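Local coordinates for Acarbose/maltose binding protein GacH (Streptomyces glaucescens, PDB 3K01) that serves as the extracellular solute receptor of an ABC transporter, binding acarbose and an acarbose homolog, and probably maltose, at residues 93-98 with 102-107; 87-92 with 137-142; 364-367 with 372-375; 28-33 with 313-318; 46-51 with 60-65. All blocks are in the same frame, centred on the assembly; numbering follows the deposited sequence. Where two conformers were deposited one is given.

Contact 1 of 5, residues 93-98 with 102-107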
# COMPACT_ATOMS: atom_id res chain seq x y z
N ALA A 93 -1.48 7.74 2.31
CA ALA A 93 -2.56 8.68 1.93
C ALA A 93 -2.83 9.70 3.03
O ALA A 93 -3.39 10.77 2.78
CB ALA A 93 -3.86 7.93 1.61
N TRP A 94 -2.45 9.38 4.27
CA TRP A 94 -2.75 10.27 5.39
C TRP A 94 -1.85 11.50 5.38
O TRP A 94 -2.19 12.49 6.03
CB TRP A 94 -2.62 9.58 6.74
CG TRP A 94 -3.57 8.46 7.00
CD1 TRP A 94 -4.51 7.93 6.15
CD2 TRP A 94 -3.60 7.67 8.19
NE1 TRP A 94 -5.13 6.87 6.78
CE2 TRP A 94 -4.60 6.70 8.03
CE3 TRP A 94 -2.87 7.71 9.39
CZ2 TRP A 94 -4.87 5.74 9.02
CZ3 TRP A 94 -3.16 6.76 10.38
CH2 TRP A 94 -4.16 5.80 10.18
N VAL A 95 -0.70 11.46 4.70
CA VAL A 95 0.16 12.64 4.65
C VAL A 95 -0.61 13.81 4.06
O VAL A 95 -0.69 14.87 4.70
CB VAL A 95 1.45 12.37 3.88
CG1 VAL A 95 2.30 13.65 3.81
CG2 VAL A 95 2.23 11.26 4.55
N ALA A 96 -1.18 13.65 2.88
CA ALA A 96 -1.93 14.74 2.27
C ALA A 96 -3.21 15.03 3.04
O ALA A 96 -3.61 16.19 3.15
CB ALA A 96 -2.25 14.43 0.84
N ASP A 97 -3.84 14.00 3.61
CA ASP A 97 -5.05 14.16 4.42
C ASP A 97 -4.71 15.14 5.56
O ASP A 97 -5.32 16.22 5.70
CB ASP A 97 -5.49 12.78 4.93
CG ASP A 97 -6.81 12.78 5.66
OD1 ASP A 97 -7.50 13.82 5.67
OD2 ASP A 97 -7.12 11.70 6.21
N PHE A 98 -3.73 14.81 6.39
CA PHE A 98 -3.41 15.64 7.56
C PHE A 98 -2.80 16.97 7.13
O PHE A 98 -3.08 18.00 7.75
CB PHE A 98 -2.41 14.92 8.45
CG PHE A 98 -2.92 13.64 9.10
CD1 PHE A 98 -4.27 13.37 9.32
CD2 PHE A 98 -1.99 12.72 9.53
CE1 PHE A 98 -4.66 12.16 9.93
CE2 PHE A 98 -2.37 11.52 10.14
CZ PHE A 98 -3.71 11.25 10.33
N GLY A 102 -3.79 21.33 7.81
CA GLY A 102 -2.90 22.17 8.60
C GLY A 102 -2.26 21.48 9.79
O GLY A 102 -1.69 22.14 10.68
N TYR A 103 -2.32 20.15 9.87
CA TYR A 103 -1.84 19.48 11.09
C TYR A 103 -0.41 18.94 11.06
O TYR A 103 0.05 18.41 12.09
CB TYR A 103 -2.78 18.33 11.45
CG TYR A 103 -4.18 18.72 11.84
CD1 TYR A 103 -4.48 19.97 12.38
CD2 TYR A 103 -5.20 17.79 11.74
CE1 TYR A 103 -5.82 20.28 12.74
CE2 TYR A 103 -6.51 18.08 12.10
CZ TYR A 103 -6.80 19.31 12.60
OH TYR A 103 -8.10 19.63 12.96
N LEU A 104 0.28 19.07 9.93
CA LEU A 104 1.66 18.59 9.82
C LEU A 104 2.67 19.70 9.66
O LEU A 104 2.45 20.63 8.89
CB LEU A 104 1.81 17.54 8.70
CG LEU A 104 0.90 16.31 8.79
CD1 LEU A 104 1.27 15.32 7.68
CD2 LEU A 104 0.97 15.65 10.16
N ALA A 105 3.78 19.56 10.37
CA ALA A 105 4.88 20.52 10.22
C ALA A 105 5.61 20.29 8.91
O ALA A 105 5.92 19.15 8.56
CB ALA A 105 5.87 20.33 11.37
N PRO A 106 5.93 21.35 8.16
CA PRO A 106 6.73 21.12 6.95
C PRO A 106 8.18 20.80 7.32
O PRO A 106 8.72 21.36 8.27
CB PRO A 106 6.65 22.47 6.24
CG PRO A 106 6.48 23.48 7.35
CD PRO A 106 5.59 22.78 8.36
N LEU A 107 8.81 19.92 6.56
CA LEU A 107 10.11 19.41 6.92
C LEU A 107 11.21 19.91 6.00
O LEU A 107 12.39 19.67 6.27
CB LEU A 107 10.08 17.87 6.94
CG LEU A 107 9.09 17.23 7.91
CD1 LEU A 107 9.22 15.71 7.88
CD2 LEU A 107 9.27 17.72 9.35

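Contact 2 of 5, residues 87-92 with 137-142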
# COMPACT_ATOMS: atom_id res chain seq x y z
N VAL A 87 5.02 13.15 17.12
CA VAL A 87 5.29 12.39 15.92
C VAL A 87 4.17 11.38 15.71
O VAL A 87 3.78 10.67 16.63
CB VAL A 87 6.64 11.68 16.02
CG1 VAL A 87 6.87 10.75 14.81
CG2 VAL A 87 7.79 12.72 16.13
N MET A 88 3.67 11.34 14.48
CA MET A 88 2.52 10.49 14.14
C MET A 88 2.94 9.55 13.02
O MET A 88 3.41 10.00 11.96
CB MET A 88 1.38 11.41 13.65
CG MET A 88 0.09 10.73 13.18
SD MET A 88 -0.65 9.83 14.56
CE MET A 88 -1.85 8.81 13.68
N ARG A 89 2.72 8.24 13.23
CA ARG A 89 2.89 7.29 12.11
C ARG A 89 1.73 7.52 11.12
O ARG A 89 0.56 7.48 11.52
CB ARG A 89 2.93 5.85 12.60
CG ARG A 89 3.57 4.95 11.59
CD ARG A 89 3.26 3.52 11.86
NE ARG A 89 4.12 2.58 11.14
CZ ARG A 89 3.79 1.30 10.93
NH1 ARG A 89 2.62 0.84 11.37
NH2 ARG A 89 4.63 0.50 10.32
N THR A 90 2.07 7.76 9.86
CA THR A 90 1.10 8.27 8.87
C THR A 90 1.03 7.35 7.67
O THR A 90 2.03 7.12 7.00
CB THR A 90 1.45 9.70 8.35
OG1 THR A 90 2.83 9.75 7.93
CG2 THR A 90 1.21 10.76 9.42
N GLU A 91 -0.15 6.81 7.37
CA GLU A 91 -0.26 5.96 6.20
C GLU A 91 0.03 6.84 4.98
O GLU A 91 -0.10 8.06 5.06
CB GLU A 91 -1.66 5.37 6.14
CG GLU A 91 -1.78 4.11 5.32
CD GLU A 91 -2.36 4.35 3.94
OE1 GLU A 91 -2.89 5.46 3.65
OE2 GLU A 91 -2.31 3.41 3.12
N VAL A 92 0.46 6.25 3.86
CA VAL A 92 0.86 7.08 2.73
C VAL A 92 -0.21 8.12 2.32
O VAL A 92 0.13 9.26 2.01
CB VAL A 92 1.32 6.27 1.51
CG1 VAL A 92 2.66 5.56 1.79
CG2 VAL A 92 0.25 5.29 1.00
N PRO A 137 9.81 8.62 4.85
CA PRO A 137 9.29 7.26 4.61
C PRO A 137 9.74 6.26 5.64
O PRO A 137 10.85 6.35 6.20
CB PRO A 137 9.89 6.89 3.24
CG PRO A 137 10.32 8.22 2.63
CD PRO A 137 10.81 8.98 3.84
N GLN A 138 8.90 5.26 5.87
CA GLN A 138 9.21 4.21 6.84
C GLN A 138 9.13 2.81 6.20
O GLN A 138 10.16 2.14 6.08
CB GLN A 138 8.31 4.31 8.06
CG GLN A 138 8.71 3.37 9.17
CD GLN A 138 7.64 3.24 10.20
OE1 GLN A 138 6.49 2.97 9.85
NE2 GLN A 138 7.98 3.44 11.49
N VAL A 139 7.94 2.39 5.76
CA VAL A 139 7.81 1.08 5.11
C VAL A 139 6.90 1.21 3.89
O VAL A 139 6.07 2.14 3.80
CB VAL A 139 7.25 -0.02 6.05
CG1 VAL A 139 8.21 -0.32 7.21
CG2 VAL A 139 5.92 0.37 6.58
N ILE A 140 7.05 0.29 2.95
CA ILE A 140 6.23 0.26 1.73
C ILE A 140 5.58 -1.10 1.57
O ILE A 140 6.11 -2.10 2.03
CB ILE A 140 7.10 0.59 0.47
CG1 ILE A 140 6.28 0.70 -0.84
CG2 ILE A 140 8.28 -0.39 0.32
CD1 ILE A 140 6.97 1.54 -1.90
N ASP A 141 4.41 -1.13 0.93
CA ASP A 141 3.90 -2.41 0.47
C ASP A 141 3.08 -2.18 -0.80
O ASP A 141 2.96 -1.05 -1.31
CB ASP A 141 3.13 -3.13 1.58
CG ASP A 141 1.95 -2.35 2.09
OD1 ASP A 141 1.33 -1.60 1.31
OD2 ASP A 141 1.64 -2.47 3.30
N THR A 142 2.58 -3.28 -1.37
CA THR A 142 1.82 -3.21 -2.62
C THR A 142 1.08 -4.52 -2.78
O THR A 142 1.17 -5.41 -1.93
CB THR A 142 2.77 -2.95 -3.82
OG1 THR A 142 2.03 -2.60 -5.00
CG2 THR A 142 3.68 -4.13 -4.13

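Contact 3 of 5, residues 364-367 with 372-375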
# COMPACT_ATOMS: atom_id res chain seq x y z
N VAL A 364 2.79 2.00 -8.11
CA VAL A 364 2.39 3.25 -8.75
C VAL A 364 1.92 4.18 -7.65
O VAL A 364 1.17 3.78 -6.78
CB VAL A 364 1.22 2.99 -9.77
CG1 VAL A 364 0.68 4.32 -10.35
CG2 VAL A 364 1.68 2.08 -10.88
N GLU A 365 2.37 5.43 -7.72
CA GLU A 365 2.00 6.40 -6.71
C GLU A 365 0.50 6.64 -6.67
O GLU A 365 -0.18 6.60 -7.71
CB GLU A 365 2.67 7.73 -7.03
CG GLU A 365 4.18 7.74 -6.89
CD GLU A 365 4.81 9.07 -7.29
OE1 GLU A 365 4.16 10.11 -7.10
OE2 GLU A 365 5.97 9.07 -7.78
N ARG A 366 -0.01 6.90 -5.48
CA ARG A 366 -1.36 7.45 -5.32
C ARG A 366 -1.36 8.90 -5.81
O ARG A 366 -0.30 9.52 -5.91
CB ARG A 366 -1.73 7.52 -3.84
CG ARG A 366 -1.59 6.26 -3.06
CD ARG A 366 -2.76 5.31 -3.19
NE ARG A 366 -2.55 4.25 -2.22
CZ ARG A 366 -3.15 4.11 -1.04
NH1 ARG A 366 -4.17 4.88 -0.64
NH2 ARG A 366 -2.80 3.07 -0.29
N PRO A 367 -2.55 9.47 -6.06
CA PRO A 367 -2.61 10.92 -6.15
C PRO A 367 -2.45 11.48 -4.74
O PRO A 367 -3.21 11.15 -3.83
CB PRO A 367 -4.02 11.20 -6.72
CG PRO A 367 -4.80 10.00 -6.39
CD PRO A 367 -3.88 8.83 -6.22
N GLY A 372 -7.55 11.91 -1.63
CA GLY A 372 -7.11 10.63 -2.18
C GLY A 372 -7.97 9.45 -1.75
O GLY A 372 -8.36 8.64 -2.58
N ASN A 373 -8.27 9.36 -0.47
CA ASN A 373 -9.03 8.20 0.00
C ASN A 373 -10.49 8.22 -0.45
O ASN A 373 -11.08 7.15 -0.67
CB ASN A 373 -8.83 7.98 1.51
CG ASN A 373 -7.62 7.08 1.82
OD1 ASN A 373 -7.08 6.39 0.94
ND2 ASN A 373 -7.18 7.08 3.08
N ALA A 374 -11.03 9.41 -0.67
CA ALA A 374 -12.40 9.57 -1.14
C ALA A 374 -12.55 9.05 -2.58
O ALA A 374 -13.66 8.80 -3.04
CB ALA A 374 -12.81 11.05 -1.06
N LEU A 375 -11.44 8.88 -3.29
CA LEU A 375 -11.50 8.40 -4.67
C LEU A 375 -11.83 6.91 -4.76
O LEU A 375 -12.17 6.43 -5.85
CB LEU A 375 -10.17 8.66 -5.39
CG LEU A 375 -9.76 10.13 -5.45
CD1 LEU A 375 -8.46 10.25 -6.23
CD2 LEU A 375 -10.85 11.01 -6.06

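Contact 4 of 5, residues 28-33 with 313-318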
# COMPACT_ATOMS: atom_id res chain seq x y z
N GLY A 28 13.73 17.31 26.24
CA GLY A 28 12.28 17.46 26.20
C GLY A 28 11.61 16.13 25.94
O GLY A 28 12.22 15.08 26.07
N THR A 29 10.34 16.20 25.56
CA THR A 29 9.52 15.00 25.35
C THR A 29 9.24 14.84 23.87
O THR A 29 9.02 15.83 23.16
CB THR A 29 8.19 15.15 26.10
OG1 THR A 29 8.45 15.24 27.50
CG2 THR A 29 7.27 13.95 25.85
N VAL A 30 9.28 13.59 23.40
CA VAL A 30 8.74 13.26 22.08
C VAL A 30 7.68 12.17 22.28
O VAL A 30 8.03 11.03 22.59
CB VAL A 30 9.82 12.77 21.08
CG1 VAL A 30 9.16 12.31 19.76
CG2 VAL A 30 10.85 13.87 20.79
N THR A 31 6.42 12.56 22.10
CA THR A 31 5.32 11.60 22.14
C THR A 31 5.12 11.06 20.73
O THR A 31 4.92 11.84 19.79
CB THR A 31 4.05 12.23 22.68
OG1 THR A 31 4.29 12.64 24.04
CG2 THR A 31 2.88 11.24 22.65
N PHE A 32 5.22 9.74 20.60
CA PHE A 32 5.11 9.06 19.31
C PHE A 32 3.89 8.16 19.29
O PHE A 32 3.79 7.27 20.13
CB PHE A 32 6.39 8.23 19.06
CG PHE A 32 6.32 7.28 17.87
CD1 PHE A 32 5.76 7.67 16.64
CD2 PHE A 32 6.86 6.00 17.96
CE1 PHE A 32 5.71 6.80 15.56
CE2 PHE A 32 6.82 5.13 16.90
CZ PHE A 32 6.27 5.52 15.69
N TRP A 33 2.97 8.40 18.35
CA TRP A 33 1.83 7.49 18.15
C TRP A 33 2.12 6.54 17.01
O TRP A 33 2.24 6.96 15.84
CB TRP A 33 0.56 8.28 17.86
CG TRP A 33 -0.04 8.97 19.06
CD1 TRP A 33 0.49 9.07 20.33
CD2 TRP A 33 -1.29 9.67 19.09
NE1 TRP A 33 -0.37 9.79 21.14
CE2 TRP A 33 -1.45 10.18 20.40
CE3 TRP A 33 -2.29 9.92 18.14
CZ2 TRP A 33 -2.58 10.91 20.78
CZ3 TRP A 33 -3.40 10.67 18.52
CH2 TRP A 33 -3.53 11.16 19.82
N TYR A 313 12.21 16.34 14.81
CA TYR A 313 12.93 16.18 13.54
C TYR A 313 13.96 15.07 13.68
O TYR A 313 14.10 14.22 12.80
CB TYR A 313 13.68 17.47 13.20
CG TYR A 313 12.84 18.70 12.94
CD1 TYR A 313 11.53 18.62 12.44
CD2 TYR A 313 13.36 19.97 13.21
CE1 TYR A 313 10.78 19.77 12.21
CE2 TYR A 313 12.62 21.11 12.98
CZ TYR A 313 11.33 21.02 12.49
OH TYR A 313 10.60 22.16 12.27
N ALA A 314 14.72 15.09 14.79
CA ALA A 314 15.74 14.09 14.99
C ALA A 314 15.13 12.69 15.19
O ALA A 314 15.69 11.69 14.72
CB ALA A 314 16.61 14.48 16.19
N PHE A 315 13.99 12.63 15.85
CA PHE A 315 13.35 11.34 16.07
C PHE A 315 12.88 10.70 14.74
O PHE A 315 13.10 9.50 14.51
CB PHE A 315 12.16 11.49 17.02
CG PHE A 315 11.46 10.19 17.32
CD1 PHE A 315 11.98 9.32 18.27
CD2 PHE A 315 10.30 9.85 16.65
CE1 PHE A 315 11.34 8.12 18.55
CE2 PHE A 315 9.64 8.65 16.93
CZ PHE A 315 10.17 7.78 17.88
N VAL A 316 12.25 11.48 13.87
CA VAL A 316 11.81 10.90 12.59
C VAL A 316 12.99 10.55 11.72
O VAL A 316 12.94 9.55 11.01
CB VAL A 316 10.74 11.74 11.85
CG1 VAL A 316 9.54 11.99 12.75
CG2 VAL A 316 11.30 13.04 11.28
N LYS A 317 14.07 11.32 11.78
CA LYS A 317 15.28 10.94 11.08
C LYS A 317 15.80 9.59 11.58
O LYS A 317 16.15 8.71 10.78
CB LYS A 317 16.36 12.03 11.19
CG LYS A 317 17.72 11.63 10.68
CD LYS A 317 18.70 12.76 10.95
CE LYS A 317 20.07 12.37 10.48
NZ LYS A 317 21.07 13.44 10.76
N TYR A 318 15.87 9.44 12.90
CA TYR A 318 16.27 8.17 13.50
C TYR A 318 15.35 7.01 13.08
O TYR A 318 15.84 5.97 12.64
CB TYR A 318 16.30 8.33 15.02
CG TYR A 318 16.32 7.03 15.78
CD1 TYR A 318 17.49 6.27 15.89
CD2 TYR A 318 15.16 6.54 16.37
CE1 TYR A 318 17.50 5.07 16.60
CE2 TYR A 318 15.16 5.34 17.07
CZ TYR A 318 16.32 4.63 17.17
OH TYR A 318 16.32 3.41 17.86

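Contact 5 of 5, residues 46-51 with 60-65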
# COMPACT_ATOMS: atom_id res chain seq x y z
N ALA A 46 10.45 -0.71 21.37
CA ALA A 46 11.88 -0.81 21.69
C ALA A 46 12.70 0.05 20.74
O ALA A 46 13.66 0.72 21.17
CB ALA A 46 12.34 -2.25 21.68
N LEU A 47 12.36 0.03 19.44
CA LEU A 47 13.09 0.87 18.48
C LEU A 47 12.90 2.35 18.82
O LEU A 47 13.88 3.10 18.86
CB LEU A 47 12.60 0.59 17.05
CG LEU A 47 13.00 -0.76 16.48
CD1 LEU A 47 12.28 -1.04 15.16
CD2 LEU A 47 14.50 -0.80 16.27
N ALA A 48 11.68 2.76 19.11
CA ALA A 48 11.41 4.16 19.44
C ALA A 48 12.19 4.58 20.68
O ALA A 48 12.82 5.64 20.70
CB ALA A 48 9.94 4.38 19.62
N GLU A 49 12.16 3.75 21.71
CA GLU A 49 12.83 4.08 22.95
C GLU A 49 14.35 4.05 22.78
O GLU A 49 15.07 4.72 23.53
CB GLU A 49 12.31 3.19 24.10
CG GLU A 49 10.87 3.54 24.49
CD GLU A 49 10.22 2.59 25.48
OE1 GLU A 49 10.82 1.53 25.79
OE2 GLU A 49 9.08 2.88 25.92
N GLY A 50 14.85 3.32 21.79
CA GLY A 50 16.26 3.31 21.47
C GLY A 50 16.80 4.69 21.10
O GLY A 50 18.02 4.92 21.15
N PHE A 51 15.92 5.61 20.70
CA PHE A 51 16.35 6.99 20.42
C PHE A 51 17.07 7.58 21.64
O PHE A 51 17.99 8.40 21.51
CB PHE A 51 15.11 7.83 20.06
CG PHE A 51 15.41 9.25 19.67
CD1 PHE A 51 16.04 9.55 18.47
CD2 PHE A 51 14.99 10.30 20.49
CE1 PHE A 51 16.27 10.87 18.09
CE2 PHE A 51 15.22 11.64 20.12
CZ PHE A 51 15.86 11.92 18.90
N VAL A 60 11.23 9.75 25.30
CA VAL A 60 10.33 9.19 24.29
C VAL A 60 9.13 8.53 24.96
O VAL A 60 9.28 7.59 25.75
CB VAL A 60 11.04 8.18 23.40
CG1 VAL A 60 10.05 7.51 22.42
CG2 VAL A 60 12.18 8.85 22.63
N LYS A 61 7.94 9.03 24.63
CA LYS A 61 6.68 8.45 25.12
C LYS A 61 5.99 7.74 23.97
O LYS A 61 5.30 8.36 23.14
CB LYS A 61 5.79 9.53 25.73
CG LYS A 61 6.45 10.27 26.90
CD LYS A 61 5.50 11.24 27.59
CE LYS A 61 6.08 11.64 28.95
NZ LYS A 61 5.51 12.89 29.51
N TYR A 62 6.19 6.43 23.93
CA TYR A 62 5.58 5.56 22.93
C TYR A 62 4.12 5.28 23.28
O TYR A 62 3.81 4.89 24.42
CB TYR A 62 6.33 4.23 22.91
CG TYR A 62 5.69 3.25 21.98
CD1 TYR A 62 6.03 3.23 20.63
CD2 TYR A 62 4.68 2.38 22.42
CE1 TYR A 62 5.42 2.34 19.75
CE2 TYR A 62 4.07 1.49 21.55
CZ TYR A 62 4.43 1.49 20.22
OH TYR A 62 3.80 0.62 19.35
N VAL A 63 3.22 5.44 22.30
CA VAL A 63 1.83 5.06 22.45
C VAL A 63 1.41 4.25 21.23
O VAL A 63 1.63 4.69 20.10
CB VAL A 63 0.94 6.30 22.55
CG1 VAL A 63 -0.52 5.91 22.75
CG2 VAL A 63 1.41 7.23 23.69
N ASN A 64 0.80 3.08 21.44
CA ASN A 64 0.27 2.32 20.32
C ASN A 64 -1.20 2.67 20.15
O ASN A 64 -1.97 2.66 21.12
CB ASN A 64 0.43 0.83 20.53
CG ASN A 64 -0.02 0.04 19.34
OD1 ASN A 64 -1.19 -0.36 19.26
ND2 ASN A 64 0.86 -0.15 18.38
N VAL A 65 -1.59 3.02 18.93
CA VAL A 65 -2.96 3.37 18.61
C VAL A 65 -3.40 2.41 17.48
O VAL A 65 -2.75 2.34 16.44
CB VAL A 65 -3.09 4.83 18.10
CG1 VAL A 65 -4.55 5.17 17.85
CG2 VAL A 65 -2.43 5.82 19.08
O HOH W 1 7.83 5.24 26.01

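Contact 1 of 5, residues 93-98 with 102-107
Phe-98 and Tyr-103 close a Schellman motif at the C-terminal end of helix 92-100, where the chain turns off toward the extended run 104-106. The polar part is backbone only. Tyr-103 N donates to Phe-98 O over 3.1 Å, nearly straight at 162°, with the donor tilted out of the carbonyl plane. Gly-102, with positive phi (83°), is the C-prime residue that reverses the chain. Its own N lies 3.4 Å from Phe-98 O, at too poor an angle to bond.

The apolar part centres on Leu-104, whose CG lies anti to its carbonyl carbon (chi1 -57°) and meets the root of the Phe-98 side chain instead of its ring, Leu-104 CG standing 3.6 Å from Phe-98 CB. The ring itself leads away, with Trp-94 CB over one face near the rim, and goes on to Phe-74, Met-88 and Thr-90. Beyond the turn Leu-104 touches Ser-301, and backbone bonds from Tyr-103 to Ala-304 and Ala-105 to Val-302 tie the outgoing chain to strand 293-302 and the residues after it.

At the tip of the leucine, Leu-104 CD1 sits 3.6 Å from Val-95 O.

Contact 2 of 5, residues 87-92 with 137-142
Gln-138 and Val-139 form a classic beta bulge opposite Trp-298 in strand 132-148, and both touch Arg-89 of strand 87-91. Strand 293-302 pairs with both strands and runs antiparallel to each, so this contact spans it by side chains alone. Arg-89, with CG anti to the backbone N (chi1 -159°) and its chain extended out to NE, crosses the equally stretched Gln-138 at about a right angle.

The main bond runs from Arg-89 NE to Gln-138 OE1, 2.7 Å long and close to straight at 160°. The donor uses a lone pair in the plane of the amide carbonyl, and OE1 lies almost in the guanidinium plane, although the two flat groups are turned 66° apart. Arg-89 NH2 adds a weak second bond to the same oxygen, Gln-138 OE1, at 3.1 Å. Val-139 CG2 comes obliquely to Arg-89 NH2 at 4.0 Å.

Elsewhere Arg-89 NH1 bonds Thr-35 OG1, and the guanidinium makes a cation-pi contact with Trp-298. One neutral amide oxygen thus takes one firm and one weak N-H bond, which should help fix the rotation of a buried cation, probably stabilised by the aromatic ring and, weakly, by the long pairing with Asp-34.

Contact 3 of 5, residues 364-367 with 372-375
Pro-367 and Leu-375 form the apolar half of a loop that folds back on itself between strand 363-364 and helix 376-387. Pro-367 has the larger share buried. Its ring atom CG meets Leu-375 CD1 at 3.7 Å, and the two side chains slide past each other in opposite directions, touching by a single pair of carbons. Leu-375 is brought there by a short 3-10 turn in which Leu-375 N donates to Gly-372 O over 3.2 Å. With CG anti to the carbonyl carbon (chi1 -59°), Leu-375 turns its branch to the proline. Gly-372 passes beside the proline backbone, its CA 4.3 Å from Pro-367 O.

Arg-366 makes the polar half. Its chain bends at chi2 (-83°), swinging the guanidinium toward Asn-373. Arg-366 NH1 faces Asn-373 OD1 edge-on, near the guanidinium plane, but the 3.6 Å separation is too long for a hydrogen bond and leaves an electrostatic approach at most. The firmer partner of the arginine is Gln-295 O, bonded by NE, with a weak, long ion pair from NH2 to Glu-91.

Around the loop, Ala-93 of helix 92-100 packs on both Arg-366 and Asn-373, Leu-203 packs on Pro-367 and Leu-375, and Tyr-404 OH from helix 393-407 bonds Leu-375 O just before helix 376-387 begins.

Contact 4 of 5, residues 28-33 with 313-318
The shortest polar bond within the contact, Tyr-318 N to Ala-314 O at 2.9 Å, belongs to the helix turn that carries Phe-315 onto Val-30 and Phe-32; no hydrogen bond crosses between strand and helix. Phe-315 stands with CG anti to its backbone N (chi1 -178°), which sends the ring from helix 309-320 across to the strand.

Val-30 and Phe-32, two residues apart on one side of the strand, receive it at different places. Val-30 CG1 lies over a face of the Phe-315 ring, 4.3 Å from its centroid and offset toward the rim, a CH-pi contact near the root of the side chain. The far end of the same ring goes to Phe-32: Phe-315 CE2 sits over one face of the Phe-32 ring, 3.7 Å from Phe-32 CG. The two rings meet obliquely, planes 57° apart, and are neither stacked nor T-shaped.

Phe-51 meets the Phe-315 ring edge-to-face, and Val-87 of the neighbouring strand touches both Val-30 and Phe-32. Such apolar packing of a helix against the parallel strands of a mixed sheet is the build of the alpha/beta lobes of bacterial solute-binding proteins; here helix 309-320 lies on strand 28-34.

Contact 5 of 5, residues 46-51 with 60-65
Val-60 is wedged by both methyls between Ala-48 and Phe-51. Its CG1 and CG2 each lie 3.8 Å from Ala-48 O, and CG2 also rests obliquely on the aromatic ring, 3.8 Å from Phe-51 CD2, the side chains of Val-60 and Phe-51 crossing at about a right angle. One step along the same side of the strand, the Tyr-62 ring passes Ala-48, with Tyr-62 CD1 4.2 Å from Ala-48 CB.

Beside this apolar strip a water joins helix and strand. It donates to Glu-49 OE2 at 2.7 Å and to Val-60 O at 2.8 Å, and accepts from Tyr-62 N at 2.9 Å. Strand 58-64 hydrogen-bonds on its other side to strand 28-34, so the water occupies backbone groups at the outer edge of the sheet. The whole is part of a beta-alpha-beta crossover: helix 41-49 links the parallel strands 28-34 and 58-64 and packs on both, Ala-48 also touching Phe-32.

Farther out, Tyr-62 has CG anti to the backbone N (chi1 175°), and its ring runs on past Lys-41 and Gln-45. Its hydroxyl bonds Asp-34 OD2, and Asn-64 ND2, nearly in line, donates to Tyr-62 OH over 3.2 Å. The Phe-51 ring is set by Phe-315, edge-to-face, and by His-55, while Glu-52 OE2 accepts from Val-60 N.

Overall arrangement
Contacts 2, 4 and 5 all reach the large mixed sheet: strand 28-34 of contact 4 lies between strand 58-64 of contact 5 and strand 87-91 of contact 2, with backbone bonds on both sides. Contacts 4 and 5 put helices against these strands by apolar packing, and share a bond from Tyr-318 OH to Leu-47 O; contact 5 adds a bridging water, whereas contact 4 has no polar link across it. Contact 2 instead buries a charged arginine near the centre of the molecule. Contact 1 follows directly, its helix continuing from strand 87-91, and is mostly buried backbone capping plus packing. Contact 3 is the surface member, a loop without cross-contact hydrogen bonds, reaching contacts 1 and 2 through Ala-93 and Glu-91.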